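Side-chain contacts in phosphoacetylglucosamine mutase (Aspergillus lentulus, PDB 5O9X), which probably interconverts N-acetylglucosamine 6-phosphate and N-acetylglucosamine 1-phosphate, as a member of the phosphohexomutase family: residues T345-I348 and E349-K353; A314-I317 and G318-R322. The protein carries 1 engineered substitution. All coordinates share one frame; numbering follows the deposited sequence.

Contact 1: T345-I348 and E349-K353; sequences TEYI and EKVLK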
ATOM      1  N   THR A 345     -11.255  -6.166 -15.041  1.00 17.38           N
ATOM      2  CA  THR A 345     -10.997  -7.595 -15.178  1.00 16.87           C
ATOM      3  C   THR A 345     -11.236  -8.085 -16.638  1.00 16.89           C
ATOM      4  O   THR A 345     -10.455  -8.874 -17.161  1.00 18.74           O
ATOM      5  CB  THR A 345     -11.845  -8.377 -14.152  1.00 19.07           C
ATOM      6  OG1 THR A 345     -11.666  -7.794 -12.803  1.00 18.50           O
ATOM      7  CG2 THR A 345     -11.501  -9.926 -14.143  1.00 18.14           C
ATOM      8  N   GLU A 346     -12.339  -7.640 -17.214  1.00 17.95           N
ATOM      9  CA  GLU A 346     -12.758  -7.984 -18.540  1.00 22.48           C
ATOM     10  C   GLU A 346     -11.710  -7.468 -19.563  1.00 23.57           C
ATOM     11  O   GLU A 346     -11.353  -8.172 -20.505  1.00 24.73           O
ATOM     12  CB  GLU A 346     -14.147  -7.340 -18.781  1.00 25.70           C
ATOM     13  CG  GLU A 346     -14.631  -7.520 -20.241  1.00 29.99           C
ATOM     14  CD  GLU A 346     -15.965  -6.813 -20.574  1.00 35.34           C
ATOM     15  OE1 GLU A 346     -16.173  -5.538 -20.342  1.00 32.51           O
ATOM     16  OE2 GLU A 346     -16.823  -7.579 -21.095  1.00 35.46           O
ATOM     17  N   TYR A 347     -11.245  -6.231 -19.363  1.00 23.07           N
ATOM     18  CA  TYR A 347     -10.188  -5.622 -20.186  1.00 20.84           C
ATOM     19  C   TYR A 347      -8.930  -6.441 -20.137  1.00 20.07           C
ATOM     20  O   TYR A 347      -8.299  -6.686 -21.186  1.00 20.43           O
ATOM     21  CB  TYR A 347      -9.948  -4.171 -19.769  1.00 19.14           C
ATOM     22  CG  TYR A 347      -8.833  -3.420 -20.550  1.00 20.46           C
ATOM     23  CD1 TYR A 347      -9.080  -2.853 -21.826  1.00 21.93           C
ATOM     24  CD2 TYR A 347      -7.574  -3.231 -19.997  1.00 21.36           C
ATOM     25  CE1 TYR A 347      -8.065  -2.173 -22.537  1.00 19.96           C
ATOM     26  CE2 TYR A 347      -6.574  -2.484 -20.670  1.00 21.44           C
ATOM     27  CZ  TYR A 347      -6.839  -2.005 -21.945  1.00 22.62           C
ATOM     28  OH  TYR A 347      -5.830  -1.311 -22.591  1.00 29.71           O
ATOM     29  N   ILE A 348      -8.578  -6.916 -18.962  1.00 18.40           N
ATOM     30  CA  ILE A 348      -7.307  -7.648 -18.804  1.00 21.12           C
ATOM     31  C   ILE A 348      -7.435  -8.975 -19.576  1.00 25.92           C
ATOM     32  O   ILE A 348      -6.488  -9.415 -20.290  1.00 26.96           O
ATOM     33  CB  ILE A 348      -6.985  -7.929 -17.314  1.00 18.81           C
ATOM     34  CG1 ILE A 348      -6.653  -6.586 -16.532  1.00 19.26           C
ATOM     35  CG2 ILE A 348      -5.853  -8.943 -17.174  1.00 17.35           C
ATOM     36  CD1 ILE A 348      -6.632  -6.765 -14.999  1.00 16.91           C
ATOM     37  N   GLU A 349      -8.623  -9.556 -19.485  1.00 25.91           N
ATOM     38  CA  GLU A 349      -8.874 -10.841 -20.120  1.00 31.44           C
ATOM     39  C   GLU A 349      -8.997 -10.700 -21.661  1.00 28.12           C
ATOM     40  O   GLU A 349      -8.380 -11.438 -22.357  1.00 30.20           O
ATOM     41  CB  GLU A 349     -10.130 -11.509 -19.537  1.00 33.52           C
ATOM     42  CG  GLU A 349     -10.306 -12.972 -20.012  1.00 49.75           C
ATOM     43  CD  GLU A 349     -11.768 -13.469 -20.140  1.00 64.17           C
ATOM     44  OE1 GLU A 349     -12.737 -12.767 -19.745  1.00 70.19           O
ATOM     45  OE2 GLU A 349     -11.955 -14.602 -20.651  1.00 69.61           O
ATOM     46  N   LYS A 350      -9.775  -9.762 -22.165  1.00 27.30           N
ATOM     47  CA  LYS A 350     -10.194  -9.778 -23.584  1.00 30.03           C
ATOM     48  C   LYS A 350      -9.390  -8.858 -24.472  1.00 29.26           C
ATOM     49  O   LYS A 350      -9.291  -9.109 -25.695  1.00 26.60           O
ATOM     50  CB  LYS A 350     -11.672  -9.429 -23.754  1.00 30.24           C
ATOM     51  CG  LYS A 350     -12.615 -10.354 -23.018  1.00 37.27           C
ATOM     52  CD  LYS A 350     -14.032  -9.839 -23.313  1.00 40.33           C
ATOM     53  CE  LYS A 350     -15.104 -10.781 -22.754  1.00 49.07           C
ATOM     54  NZ  LYS A 350     -16.453 -10.135 -22.932  1.00 46.00           N
ATOM     55  N   VAL A 351      -8.799  -7.815 -23.882  1.00 21.73           N
ATOM     56  CA  VAL A 351      -7.981  -6.874 -24.679  1.00 23.89           C
ATOM     57  C   VAL A 351      -6.509  -7.118 -24.426  1.00 25.57           C
ATOM     58  O   VAL A 351      -5.750  -7.316 -25.399  1.00 26.64           O
ATOM     59  CB  VAL A 351      -8.327  -5.408 -24.417  1.00 24.72           C
ATOM     60  CG1 VAL A 351      -7.449  -4.476 -25.257  1.00 24.92           C
ATOM     61  CG2 VAL A 351      -9.851  -5.153 -24.619  1.00 27.28           C
ATOM     62  N   LEU A 352      -6.039  -7.152 -23.165  1.00 21.21           N
ATOM     63  CA  LEU A 352      -4.633  -7.447 -22.972  1.00 20.94           C
ATOM     64  C   LEU A 352      -4.308  -8.909 -23.139  1.00 24.17           C
ATOM     65  O   LEU A 352      -3.104  -9.277 -23.371  1.00 24.79           O
ATOM     66  CB  LEU A 352      -4.101  -6.950 -21.592  1.00 21.48           C
ATOM     67  CG  LEU A 352      -4.367  -5.488 -21.209  1.00 21.57           C
ATOM     68  CD1 LEU A 352      -3.839  -5.177 -19.801  1.00 18.85           C
ATOM     69  CD2 LEU A 352      -3.732  -4.602 -22.283  1.00 22.12           C
ATOM     70  N   LYS A 353      -5.320  -9.766 -22.994  1.00 24.67           N
ATOM     71  CA  LYS A 353      -5.135 -11.247 -23.125  1.00 27.14           C
ATOM     72  C   LYS A 353      -4.096 -11.755 -22.141  1.00 27.85           C
ATOM     73  O   LYS A 353      -3.194 -12.505 -22.469  1.00 25.98           O
ATOM     74  CB  LYS A 353      -4.857 -11.647 -24.620  1.00 29.59           C
ATOM     75  CG  LYS A 353      -6.064 -11.327 -25.521  1.00 33.63           C
ATOM     76  CD  LYS A 353      -5.825 -11.658 -27.000  1.00 37.20           C
ATOM     77  CE  LYS A 353      -6.565 -10.671 -27.905  1.00 49.07           C
ATOM     78  NZ  LYS A 353      -5.580  -9.999 -28.814  1.00 46.87           N
TER

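Contact 2: A314-I317 and G318-R322; sequences ASFI and GDLAR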
ATOM      1  N   ALA A 314       0.558  -2.841 -17.296  1.00 18.60           N
ATOM      2  CA  ALA A 314       0.571  -4.108 -18.020  1.00 18.20           C
ATOM      3  C   ALA A 314       0.595  -3.910 -19.543  1.00 17.17           C
ATOM      4  O   ALA A 314       1.331  -4.654 -20.247  1.00 17.59           O
ATOM      5  CB  ALA A 314      -0.590  -5.002 -17.582  1.00 17.06           C
ATOM      6  N   SER A 315      -0.146  -2.934 -20.069  1.00 16.43           N
ATOM      7  CA  SER A 315      -0.143  -2.666 -21.519  1.00 18.32           C
ATOM      8  C   SER A 315       1.266  -2.166 -21.938  1.00 18.83           C
ATOM      9  O   SER A 315       1.821  -2.644 -22.921  1.00 19.93           O
ATOM     10  CB  SER A 315      -1.181  -1.577 -21.792  1.00 19.40           C
ATOM     11  OG  SER A 315      -0.955  -0.923 -23.006  1.00 22.15           O
ATOM     12  N   PHE A 316       1.795  -1.150 -21.251  1.00 19.29           N
ATOM     13  CA  PHE A 316       3.099  -0.595 -21.595  1.00 18.64           C
ATOM     14  C   PHE A 316       4.196  -1.676 -21.551  1.00 20.73           C
ATOM     15  O   PHE A 316       4.958  -1.845 -22.489  1.00 20.63           O
ATOM     16  CB  PHE A 316       3.468   0.526 -20.631  1.00 19.32           C
ATOM     17  CG  PHE A 316       4.694   1.288 -21.050  1.00 19.32           C
ATOM     18  CD1 PHE A 316       4.773   1.835 -22.348  1.00 20.79           C
ATOM     19  CD2 PHE A 316       5.756   1.438 -20.176  1.00 21.06           C
ATOM     20  CE1 PHE A 316       5.929   2.540 -22.733  1.00 20.49           C
ATOM     21  CE2 PHE A 316       6.882   2.184 -20.529  1.00 21.18           C
ATOM     22  CZ  PHE A 316       6.946   2.741 -21.812  1.00 19.30           C
ATOM     23  N   ILE A 317       4.292  -2.412 -20.466  1.00 19.29           N
ATOM     24  CA  ILE A 317       5.304  -3.439 -20.344  1.00 19.04           C
ATOM     25  C   ILE A 317       5.224  -4.527 -21.448  1.00 21.42           C
ATOM     26  O   ILE A 317       6.269  -5.012 -21.970  1.00 18.55           O
ATOM     27  CB  ILE A 317       5.388  -4.054 -18.906  1.00 19.52           C
ATOM     28  CG1 ILE A 317       5.795  -2.949 -17.911  1.00 21.53           C
ATOM     29  CG2 ILE A 317       6.337  -5.303 -18.872  1.00 20.59           C
ATOM     30  CD1 ILE A 317       5.552  -3.318 -16.422  1.00 21.32           C
ATOM     31  N   GLY A 318       4.003  -4.946 -21.769  1.00 19.93           N
ATOM     32  CA  GLY A 318       3.778  -5.860 -22.858  1.00 20.36           C
ATOM     33  C   GLY A 318       4.231  -5.327 -24.184  1.00 20.71           C
ATOM     34  O   GLY A 318       4.853  -6.087 -24.942  1.00 21.14           O
ATOM     35  N   ASP A 319       3.925  -4.061 -24.496  1.00 16.38           N
ATOM     36  CA  ASP A 319       4.412  -3.464 -25.736  1.00 19.72           C
ATOM     37  C   ASP A 319       5.956  -3.347 -25.719  1.00 18.76           C
ATOM     38  O   ASP A 319       6.586  -3.584 -26.769  1.00 18.89           O
ATOM     39  CB  ASP A 319       3.815  -2.061 -25.970  1.00 21.20           C
ATOM     40  CG  ASP A 319       2.308  -2.097 -26.235  1.00 25.44           C
ATOM     41  OD1 ASP A 319       1.694  -3.185 -26.517  1.00 23.70           O
ATOM     42  OD2 ASP A 319       1.761  -0.976 -26.243  1.00 25.09           O
ATOM     43  N   LEU A 320       6.581  -2.990 -24.591  1.00 15.67           N
ATOM     44  CA  LEU A 320       8.040  -2.902 -24.570  1.00 18.02           C
ATOM     45  C   LEU A 320       8.706  -4.277 -24.739  1.00 21.81           C
ATOM     46  O   LEU A 320       9.675  -4.374 -25.482  1.00 20.32           O
ATOM     47  CB  LEU A 320       8.596  -2.319 -23.248  1.00 17.07           C
ATOM     48  CG  LEU A 320       8.403  -0.823 -23.045  1.00 18.41           C
ATOM     49  CD1 LEU A 320       8.950  -0.434 -21.629  1.00 19.10           C
ATOM     50  CD2 LEU A 320       9.012   0.054 -24.179  1.00 19.29           C
ATOM     51  N   ALA A 321       8.155  -5.310 -24.065  1.00 18.14           N
ATOM     52  CA  ALA A 321       8.708  -6.662 -24.202  1.00 19.43           C
ATOM     53  C   ALA A 321       8.593  -7.159 -25.643  1.00 20.48           C
ATOM     54  O   ALA A 321       9.554  -7.753 -26.159  1.00 24.87           O
ATOM     55  CB  ALA A 321       8.015  -7.629 -23.240  1.00 18.94           C
ATOM     56  N   ARG A 322       7.458  -6.921 -26.309  1.00 19.71           N
ATOM     57  CA  ARG A 322       7.342  -7.256 -27.704  1.00 23.89           C
ATOM     58  C   ARG A 322       8.342  -6.516 -28.591  1.00 23.75           C
ATOM     59  O   ARG A 322       8.950  -7.077 -29.521  1.00 22.04           O
ATOM     60  CB  ARG A 322       5.940  -6.907 -28.197  1.00 26.42           C
ATOM     61  CG  ARG A 322       5.536  -7.503 -29.532  1.00 34.97           C
ATOM     62  CD  ARG A 322       4.049  -7.156 -29.840  1.00 41.61           C
ATOM     63  NE  ARG A 322       3.182  -7.426 -28.664  1.00 45.45           N
ATOM     64  CZ  ARG A 322       2.487  -6.501 -27.989  1.00 52.82           C
ATOM     65  NH1 ARG A 322       2.513  -5.216 -28.412  1.00 46.47           N
ATOM     66  NH2 ARG A 322       1.765  -6.859 -26.891  1.00 45.08           N
TER

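Contact 1: T345-I348 and E349-K353
Two i to i+4 backbone bonds, E349 N to T345 O and K350 N to E346 O, are followed by a shared acceptor: Y347 O takes both V351 N and L352 N, each 3.0 Å away. The L352 bond, which adds an i to i+5 link to the i to i+4 one, is the straighter at 164°; K353 then leaves helical geometry with a positive phi of 58°. The Y347 ring, its CG anti to the backbone N (chi1 179°), packs on V351 and L352. V351 CG1 approaches the ring obliquely, 3.6 Å from Y347 CE1. Across the ring L352 CG, also oblique to it, lies 3.8 Å from Y347 CE2, and L352 CD2 comes within 3.9 Å of Y347 OH. These residues belong to the C-terminal part of helix 342-350 and the residues that follow it, in the beta-alpha-beta unit formed by strand 332-337, helix 342-350 and strand 356-359. I348 packs onto the two strands, while Y347 leans against T311 and meets the ring of Y453. Along the exposed side, the extended chains of E346 and K350 form an i to i+4 salt bridge, with E346 OE2 3.2 Å from K350 NZ. The ammonium comes to the anti side of that oxygen, somewhat out of the carboxylate plane. T345 OG1 is held by Q336 of strand 332-337.

Contact 2: A314-I317 and G318-R322
L320 lies against F316 one helical turn earlier, and its side chain can be traced outward from the backbone. L320 CB sits 3.7 Å from F316 O, the same oxygen that accepts L320 N. L320 CG turns beside the backbone N (chi1 -73°), which sends the isobutyl group back over the phenyl ring, 4.0 Å from F316 CZ. L320 CD1 makes the closest approach: it is 3.5 Å from F316 CE2 and 4.0 Å from the ring centroid, 30° off the normal, a CH-pi contact over one face. L320 CD2, the second branch, is 4.1 Å from F316 CZ. The helix is 306-324 of domain III, and this pair lies in its buried flank: L320 also packs on S410, C413 and L414 of helix 405-420, and the F316 ring meets the ring of H441. I317 packs on L417 of helix 405-420 and I332 of strand 332-337. The four backbone bonds G318 to A314, D319 to S315, L320 to F316 and A321 to I317 keep the turns regular. On another side of the helix the D319 carboxylate comes close to S315, its CG 3.4 Å from S315 O, while S315 OG bonds to K442. R322 NH1 lies 2.9 Å from D319 OD1 in a salt bridge and reaches that oxygen from above the carboxylate plane; G318 O lies over one face of the R322 guanidinium.

In the fold
Contact 2 closes on helix 306-324 before contact 1 opens on helix 342-350, with strand 332-337 between them in the chain. Their centres are 14 Å apart, and L352 joins them: its CD1 lies 3.9 Å from A314 CB, and its CD2 4.0 Å from S315 CB. Both contacts also share strand 332-337, since A314 and I348 each touch V334. Each centre is about 24 Å from the centre of the chain, on the same side of it, in domain III. The glucose 1,6-bisphosphate of this crystal occupies a pocket drawn from widely spaced parts of the chain, and both contacts appear to be packing within one domain, away from the ligand.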